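PDB 5NH2: protein adenylyltransferase from Bartonella henselae str. Houston-1, which transfers AMP from ATP to tyrosine or threonine residues of host target proteins through its Fic (fido) domain, an AMPylation activity that serves virulence. Local coordinates for residues F55-L60 / F164-L168; H204-D208 / M238-E242; R216-F221 / Y266-N270. All blocks are in the same frame, centred on the assembly; numbering follows the deposited sequence.

How the contacts relate
Contact 1 lies inside the helical Fic domain, whereas contacts 2 and 3 tie helices to the sheet of the OB-fold part that follows the Fic domain. Contacts 1 and 3 are buried and largely apolar: aromatic rings and leucines between two helices in 55-60/164-168, a helix face laid on a strand in 216-221/266-270. Contact 2 is partly buried and mainly polar, joining the end of helix 200-208 to strand 237-239 through side chain-to-backbone hydrogen bonds. Contacts 2 and 3 share the sheet: strands 237-239 and 265-270 are neighbours, Met238 O lies 2.7 Å from Ile268 N, and Val239 packs on Leu218. Contact 1 stands apart, its centre about 24 Å from that of contact 2.

Contact 1 of 3, residues F55-L60 / F164-L168; sequences FDTAYL and FFENL
Residues 55-56 are extended and lead into helix 57-68, which begins against the middle of helix 157-171; 164-168 is helical throughout. The CA atoms of Phe55 and Leu168 are 7.1 Å apart, those of Leu60 and Phe164 6.4 Å. Asp56 is the N-cap: with chi1 p, its OD1 accepts from Tyr59 N at 2.8 Å, while Leu60 N bonds to Asp56 O at 3.1 Å. Phe164 (chi1 t) reaches between Phe55 and Leu60. The edge of the Phe55 ring meets the face of Phe164 in a T-shaped pair, centroids 5.8 Å apart and planes at 82°. This is the all-helical core of the Fic fold: the ATP-binding residues 155-159 run into the start of helix 157-171, and the side chain of Leu60 is about 7 Å from that of Asn157. Leu168 CD1 makes a CH-pi contact over the Phe55 face, 3.9 Å from its ring centroid. Leu60 CD1 and Tyr59 CD2 each lie 3.8 Å from Phe164 CD2. Tyr59, chi1 t, extends to Asn167, chi1 m, whose ND2 donates to Tyr59 OH at 2.9 Å. Leu122 of helix 109-124 packs on both Phe55 and Phe164, and Phe55 N bonds to Asn127 OD1.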
# COMPACT_ATOMS: atom_id res chain seq x y z
N PHE A 55 -1.27 2.42 19.19
CA PHE A 55 -1.70 2.72 17.83
C PHE A 55 -2.93 3.61 17.93
O PHE A 55 -3.96 3.19 18.45
CB PHE A 55 -2.00 1.45 17.04
CG PHE A 55 -0.76 0.67 16.63
CD1 PHE A 55 -0.07 1.00 15.46
CD2 PHE A 55 -0.29 -0.38 17.39
CE1 PHE A 55 1.10 0.27 15.05
CE2 PHE A 55 0.85 -1.12 17.02
CZ PHE A 55 1.56 -0.78 15.83
N ASP A 56 -2.82 4.83 17.39
CA ASP A 56 -3.81 5.87 17.52
C ASP A 56 -3.55 6.93 16.44
O ASP A 56 -2.67 6.77 15.58
CB ASP A 56 -3.77 6.48 18.93
CG ASP A 56 -2.36 7.04 19.32
OD1 ASP A 56 -1.47 7.22 18.44
OD2 ASP A 56 -2.17 7.34 20.53
N THR A 57 -4.30 8.04 16.50
CA THR A 57 -4.16 9.13 15.52
C THR A 57 -2.80 9.84 15.65
O THR A 57 -2.23 10.27 14.63
CB THR A 57 -5.31 10.12 15.69
OG1 THR A 57 -6.56 9.50 15.27
CG2 THR A 57 -5.03 11.44 14.93
N ALA A 58 -2.26 9.95 16.88
CA ALA A 58 -0.89 10.44 17.08
C ALA A 58 0.10 9.63 16.26
O ALA A 58 0.95 10.19 15.58
CB ALA A 58 -0.49 10.37 18.56
N TYR A 59 0.00 8.29 16.33
CA TYR A 59 0.97 7.48 15.60
C TYR A 59 0.79 7.65 14.10
O TYR A 59 1.77 7.86 13.38
CB TYR A 59 0.84 6.01 15.99
CG TYR A 59 1.86 5.10 15.32
CD1 TYR A 59 3.23 5.27 15.55
CD2 TYR A 59 1.46 4.05 14.48
CE1 TYR A 59 4.19 4.41 14.94
CE2 TYR A 59 2.40 3.22 13.89
CZ TYR A 59 3.77 3.39 14.12
OH TYR A 59 4.71 2.54 13.53
N LEU A 60 -0.46 7.62 13.62
CA LEU A 60 -0.74 7.92 12.21
C LEU A 60 -0.07 9.22 11.76
O LEU A 60 0.57 9.28 10.68
CB LEU A 60 -2.25 8.00 11.98
CG LEU A 60 -2.68 8.14 10.54
CD1 LEU A 60 -2.52 6.81 9.84
CD2 LEU A 60 -4.13 8.72 10.41
N PHE A 164 0.63 2.21 8.40
CA PHE A 164 -0.01 2.06 9.71
C PHE A 164 -0.55 0.65 9.86
O PHE A 164 -0.37 0.01 10.91
CB PHE A 164 -1.12 3.12 9.86
CG PHE A 164 -1.88 3.11 11.21
CD1 PHE A 164 -2.97 2.26 11.41
CD2 PHE A 164 -1.56 4.01 12.22
CE1 PHE A 164 -3.70 2.28 12.62
CE2 PHE A 164 -2.30 4.04 13.42
CZ PHE A 164 -3.37 3.18 13.61
N PHE A 165 -1.15 0.10 8.81
CA PHE A 165 -1.77 -1.21 8.99
C PHE A 165 -0.76 -2.35 8.90
O PHE A 165 -0.98 -3.39 9.54
CB PHE A 165 -2.97 -1.36 8.03
CG PHE A 165 -4.23 -0.75 8.60
CD1 PHE A 165 -4.51 0.59 8.42
CD2 PHE A 165 -5.10 -1.52 9.37
CE1 PHE A 165 -5.67 1.19 8.98
CE2 PHE A 165 -6.27 -0.96 9.94
CZ PHE A 165 -6.56 0.42 9.74
N GLU A 166 0.37 -2.14 8.21
CA GLU A 166 1.46 -3.12 8.22
C GLU A 166 2.07 -3.23 9.60
O GLU A 166 2.29 -4.34 10.12
CB GLU A 166 2.55 -2.76 7.19
CG GLU A 166 2.17 -2.85 5.71
CD GLU A 166 3.15 -2.08 4.78
OE1 GLU A 166 4.21 -1.60 5.23
OE2 GLU A 166 2.85 -1.95 3.57
N ASN A 167 2.35 -2.09 10.22
CA ASN A 167 2.94 -2.07 11.54
C ASN A 167 1.95 -2.54 12.61
O ASN A 167 2.32 -3.28 13.53
CB ASN A 167 3.44 -0.66 11.82
CG ASN A 167 4.78 -0.40 11.19
OD1 ASN A 167 5.41 -1.32 10.68
ND2 ASN A 167 5.25 0.84 11.27
N LEU A 168 0.69 -2.13 12.49
CA LEU A 168 -0.36 -2.65 13.37
C LEU A 168 -0.42 -4.18 13.31
O LEU A 168 -0.47 -4.85 14.35
CB LEU A 168 -1.71 -2.05 13.00
CG LEU A 168 -2.90 -2.57 13.83
CD1 LEU A 168 -2.85 -2.04 15.29
CD2 LEU A 168 -4.21 -2.20 13.16

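Contact 2 of 3, residues H204-D208 / M238-E242; sequences HLFED and MVAKE
The last turn of helix 200-208, in the Fic part, meets the end of strand 237-239, the neighbour of 265-270 in the OB-fold sheet, making a junction between the two domains. Strand geometry holds for 238-239, and 240-242 continue as an extended loop; the nearest CA pairs are Asp208-Val239 at 6.2 Å and His204-Lys241 at 7.8 Å. Two side chains one helical turn apart bond to the backbone of Val239: Asp208 (chi1 m) accepts from Val239 N at OD2, 2.8 Å and nearly linear, and His204 (chi1 t) donates from NE2 to Val239 O, also 2.8 Å. Asp208 OD2 is shared with Arg185 in a salt bridge. Apolar contacts line the imidazole: Lys241 CG sits over one face in a CH-pi contact, 3.6 Å from the ring centroid, and Met238 CB is 3.9 Å from His204 CE1. A water lies between the segments, its oxygen 2.9 Å from Asp208 OD1 and 3.0 Å from Ala240 O.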
# COMPACT_ATOMS: atom_id res chain seq x y z
N HIS A 204 -11.26 -10.81 0.98
CA HIS A 204 -10.43 -11.68 0.15
C HIS A 204 -9.03 -11.09 -0.06
O HIS A 204 -8.01 -11.79 0.08
CB HIS A 204 -11.15 -11.93 -1.18
CG HIS A 204 -10.42 -12.83 -2.13
ND1 HIS A 204 -10.72 -12.89 -3.48
CD2 HIS A 204 -9.40 -13.71 -1.93
CE1 HIS A 204 -9.91 -13.76 -4.07
NE2 HIS A 204 -9.10 -14.27 -3.16
N LEU A 205 -8.98 -9.76 -0.30
CA LEU A 205 -7.72 -9.03 -0.30
C LEU A 205 -6.90 -9.29 0.96
O LEU A 205 -5.74 -9.73 0.87
CB LEU A 205 -8.00 -7.53 -0.48
CG LEU A 205 -6.81 -6.61 -0.81
CD1 LEU A 205 -7.28 -5.38 -1.57
CD2 LEU A 205 -6.08 -6.16 0.40
N PHE A 206 -7.47 -9.00 2.16
CA PHE A 206 -6.73 -9.20 3.43
C PHE A 206 -6.32 -10.67 3.63
O PHE A 206 -5.27 -10.94 4.24
CB PHE A 206 -7.56 -8.72 4.66
CG PHE A 206 -7.39 -7.22 5.01
CD1 PHE A 206 -7.71 -6.20 4.08
CD2 PHE A 206 -6.99 -6.84 6.30
CE1 PHE A 206 -7.58 -4.85 4.42
CE2 PHE A 206 -6.84 -5.47 6.66
CZ PHE A 206 -7.12 -4.49 5.73
N GLU A 207 -7.13 -11.63 3.12
CA GLU A 207 -6.77 -13.04 3.26
C GLU A 207 -5.52 -13.40 2.42
O GLU A 207 -4.59 -14.04 2.92
CB GLU A 207 -7.96 -13.93 2.90
CG GLU A 207 -7.58 -15.38 2.55
CD GLU A 207 -7.29 -16.27 3.78
OE1 GLU A 207 -7.50 -15.84 4.95
OE2 GLU A 207 -6.83 -17.42 3.54
N ASP A 208 -5.49 -12.97 1.15
CA ASP A 208 -4.38 -13.31 0.26
C ASP A 208 -3.03 -12.78 0.78
O ASP A 208 -1.98 -13.41 0.53
CB ASP A 208 -4.65 -12.74 -1.14
CG ASP A 208 -5.64 -13.58 -1.91
OD1 ASP A 208 -6.14 -14.59 -1.34
OD2 ASP A 208 -5.93 -13.25 -3.08
N MET A 238 -5.20 -12.35 -7.95
CA MET A 238 -5.65 -12.82 -6.66
C MET A 238 -5.49 -14.33 -6.60
O MET A 238 -5.29 -15.01 -7.62
CB MET A 238 -7.10 -12.44 -6.37
CG MET A 238 -8.01 -12.90 -7.43
SD MET A 238 -9.50 -11.91 -7.48
CE MET A 238 -10.30 -12.70 -8.86
N VAL A 239 -5.56 -14.82 -5.38
CA VAL A 239 -5.44 -16.24 -5.14
C VAL A 239 -6.83 -16.82 -5.12
O VAL A 239 -7.75 -16.25 -4.51
CB VAL A 239 -4.70 -16.49 -3.83
CG1 VAL A 239 -4.88 -17.95 -3.36
CG2 VAL A 239 -3.23 -16.15 -4.06
N ALA A 240 -7.01 -17.94 -5.83
CA ALA A 240 -8.30 -18.60 -5.88
C ALA A 240 -8.88 -18.80 -4.49
O ALA A 240 -8.17 -19.18 -3.55
CB ALA A 240 -8.14 -19.96 -6.57
N LYS A 241 -10.19 -18.52 -4.36
CA LYS A 241 -10.91 -18.71 -3.11
C LYS A 241 -11.32 -20.17 -2.91
O LYS A 241 -11.71 -20.86 -3.86
CB LYS A 241 -12.18 -17.85 -3.07
CG LYS A 241 -11.99 -16.38 -3.27
CD LYS A 241 -13.28 -15.60 -2.92
CE LYS A 241 -13.73 -15.84 -1.46
NZ LYS A 241 -14.58 -14.73 -0.91
N GLU A 242 -11.24 -20.63 -1.67
CA GLU A 242 -11.58 -22.01 -1.38
C GLU A 242 -13.04 -22.26 -1.74
O GLU A 242 -13.94 -21.56 -1.27
CB GLU A 242 -11.32 -22.32 0.10
CG GLU A 242 -9.85 -22.51 0.52
CD GLU A 242 -9.13 -21.19 0.79
OE1 GLU A 242 -9.81 -20.18 1.07
OE2 GLU A 242 -7.88 -21.18 0.73
O HOH W 1 -7.87 -16.96 -1.59

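Contact 3 of 3, residues R216-F221 / Y266-N270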
# COMPACT_ATOMS: atom_id res chain seq x y z
N ARG A 216 3.17 -16.90 -0.22
CA ARG A 216 4.22 -17.57 -0.99
C ARG A 216 3.85 -17.61 -2.47
O ARG A 216 4.71 -17.40 -3.34
CB ARG A 216 4.44 -19.02 -0.52
CG ARG A 216 4.90 -19.29 0.88
CD ARG A 216 5.45 -20.77 0.99
NE ARG A 216 4.44 -21.83 1.20
CZ ARG A 216 3.82 -22.52 0.22
NH1 ARG A 216 4.09 -22.28 -1.06
NH2 ARG A 216 2.92 -23.45 0.52
N LEU A 217 2.58 -17.93 -2.76
CA LEU A 217 2.09 -18.11 -4.13
C LEU A 217 2.14 -16.81 -4.90
O LEU A 217 2.61 -16.77 -6.05
CB LEU A 217 0.66 -18.65 -4.10
CG LEU A 217 0.49 -20.01 -3.42
CD1 LEU A 217 -0.97 -20.42 -3.44
CD2 LEU A 217 1.38 -21.09 -4.05
N LEU A 218 1.67 -15.72 -4.27
CA LEU A 218 1.64 -14.43 -4.96
C LEU A 218 3.04 -13.85 -5.09
O LEU A 218 3.34 -13.19 -6.09
CB LEU A 218 0.74 -13.45 -4.23
CG LEU A 218 -0.73 -13.65 -4.47
CD1 LEU A 218 -1.48 -12.83 -3.43
CD2 LEU A 218 -1.09 -13.16 -5.87
N LYS A 219 3.88 -14.05 -4.07
CA LYS A 219 5.30 -13.72 -4.19
C LYS A 219 5.97 -14.37 -5.42
O LYS A 219 6.66 -13.70 -6.21
CB LYS A 219 6.04 -14.15 -2.92
CG LYS A 219 5.94 -13.15 -1.80
CD LYS A 219 6.95 -13.50 -0.72
CE LYS A 219 6.90 -12.50 0.44
NZ LYS A 219 8.07 -12.64 1.36
N GLU A 220 5.78 -15.68 -5.58
CA GLU A 220 6.33 -16.33 -6.77
C GLU A 220 5.75 -15.72 -8.03
O GLU A 220 6.51 -15.41 -8.97
CB GLU A 220 6.06 -17.82 -6.75
CG GLU A 220 6.51 -18.56 -7.94
CD GLU A 220 6.06 -20.00 -7.88
OE1 GLU A 220 6.82 -20.82 -7.33
OE2 GLU A 220 4.94 -20.30 -8.34
N PHE A 221 4.42 -15.50 -8.07
CA PHE A 221 3.82 -15.03 -9.32
C PHE A 221 4.34 -13.65 -9.69
O PHE A 221 4.60 -13.37 -10.86
CB PHE A 221 2.30 -15.01 -9.23
CG PHE A 221 1.66 -14.29 -10.39
CD1 PHE A 221 1.51 -14.91 -11.62
CD2 PHE A 221 1.27 -12.99 -10.28
CE1 PHE A 221 0.93 -14.25 -12.69
CE2 PHE A 221 0.70 -12.30 -11.36
CZ PHE A 221 0.53 -12.94 -12.56
N TYR A 266 -5.84 -12.52 -13.32
CA TYR A 266 -4.94 -13.62 -12.94
C TYR A 266 -5.38 -14.26 -11.60
O TYR A 266 -5.43 -13.58 -10.56
CB TYR A 266 -3.49 -13.14 -12.83
CG TYR A 266 -2.89 -12.71 -14.13
CD1 TYR A 266 -2.49 -13.65 -15.06
CD2 TYR A 266 -2.70 -11.38 -14.42
CE1 TYR A 266 -1.92 -13.26 -16.26
CE2 TYR A 266 -2.13 -10.98 -15.60
CZ TYR A 266 -1.75 -11.93 -16.52
OH TYR A 266 -1.20 -11.54 -17.71
N ILE A 267 -5.65 -15.57 -11.64
CA ILE A 267 -6.07 -16.39 -10.50
C ILE A 267 -4.93 -17.33 -10.16
O ILE A 267 -4.57 -18.19 -10.98
CB ILE A 267 -7.35 -17.19 -10.83
CG1 ILE A 267 -8.38 -16.32 -11.55
CG2 ILE A 267 -7.97 -17.75 -9.58
CD1 ILE A 267 -8.75 -15.04 -10.76
N ILE A 268 -4.35 -17.20 -8.95
CA ILE A 268 -3.23 -18.05 -8.52
C ILE A 268 -3.77 -19.17 -7.64
O ILE A 268 -4.67 -18.96 -6.82
CB ILE A 268 -2.14 -17.26 -7.76
CG1 ILE A 268 -1.78 -15.95 -8.49
CG2 ILE A 268 -0.85 -18.11 -7.59
CD1 ILE A 268 -1.51 -16.13 -9.92
N GLY A 269 -3.21 -20.38 -7.81
CA GLY A 269 -3.57 -21.51 -6.97
C GLY A 269 -2.37 -22.38 -6.71
O GLY A 269 -1.31 -22.24 -7.32
N ASN A 270 -2.54 -23.31 -5.76
CA ASN A 270 -1.47 -24.18 -5.33
C ASN A 270 -1.32 -25.33 -6.32
O ASN A 270 -2.32 -25.90 -6.74
CB ASN A 270 -1.80 -24.71 -3.94
CG ASN A 270 -0.61 -25.31 -3.25
OD1 ASN A 270 0.01 -26.25 -3.74
ND2 ASN A 270 -0.27 -24.74 -2.09
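Ile268 lies over the face of the Phe221 ring, its CD1 4.0 Å from the ring centroid and 25° off the normal, a CH-pi contact. Helix 212-227 here packs across the sheet of the OB fold at the C-terminal end of this construct, the domain that belongs to the intracellular delivery region of this effector. The axes of 216-221 and 266-270 come within 8.5 Å and their directions differ by 126°, so the helix runs obliquely over the strand, closest at Leu217 and Ile268, whose CA atoms are 6.9 Å apart. Alternation along the strand turns Tyr266 and Ile268 toward the helix. Ile268 fills the space between Leu217, Leu218 and Phe221: Leu217 CB is 3.8 Å from Ile268 CG2, and Leu218 CD2 is 3.9 Å from Ile268 CG1. At the Tyr266 end, Phe221 CZ reaches over the face of the tyrosine, 3.8 Å from Tyr266 CG, with the planes inclined at 46°. Neighbouring strand 237-239 widens this apolar floor through Val237, which touches Leu218 and Phe221. Arg216 borders the patch and forms salt bridges with Glu256 and Glu213; Lys219, out of reach of the strand, forms one with Glu23 of the other protein chain. No hydrogen bond crosses between helix and strand. Toward the strand's C-terminal end, Leu217 CD1 rests on the backbone, 4.1 Å from Gly269 C and 4.0 Å from Asn270 N.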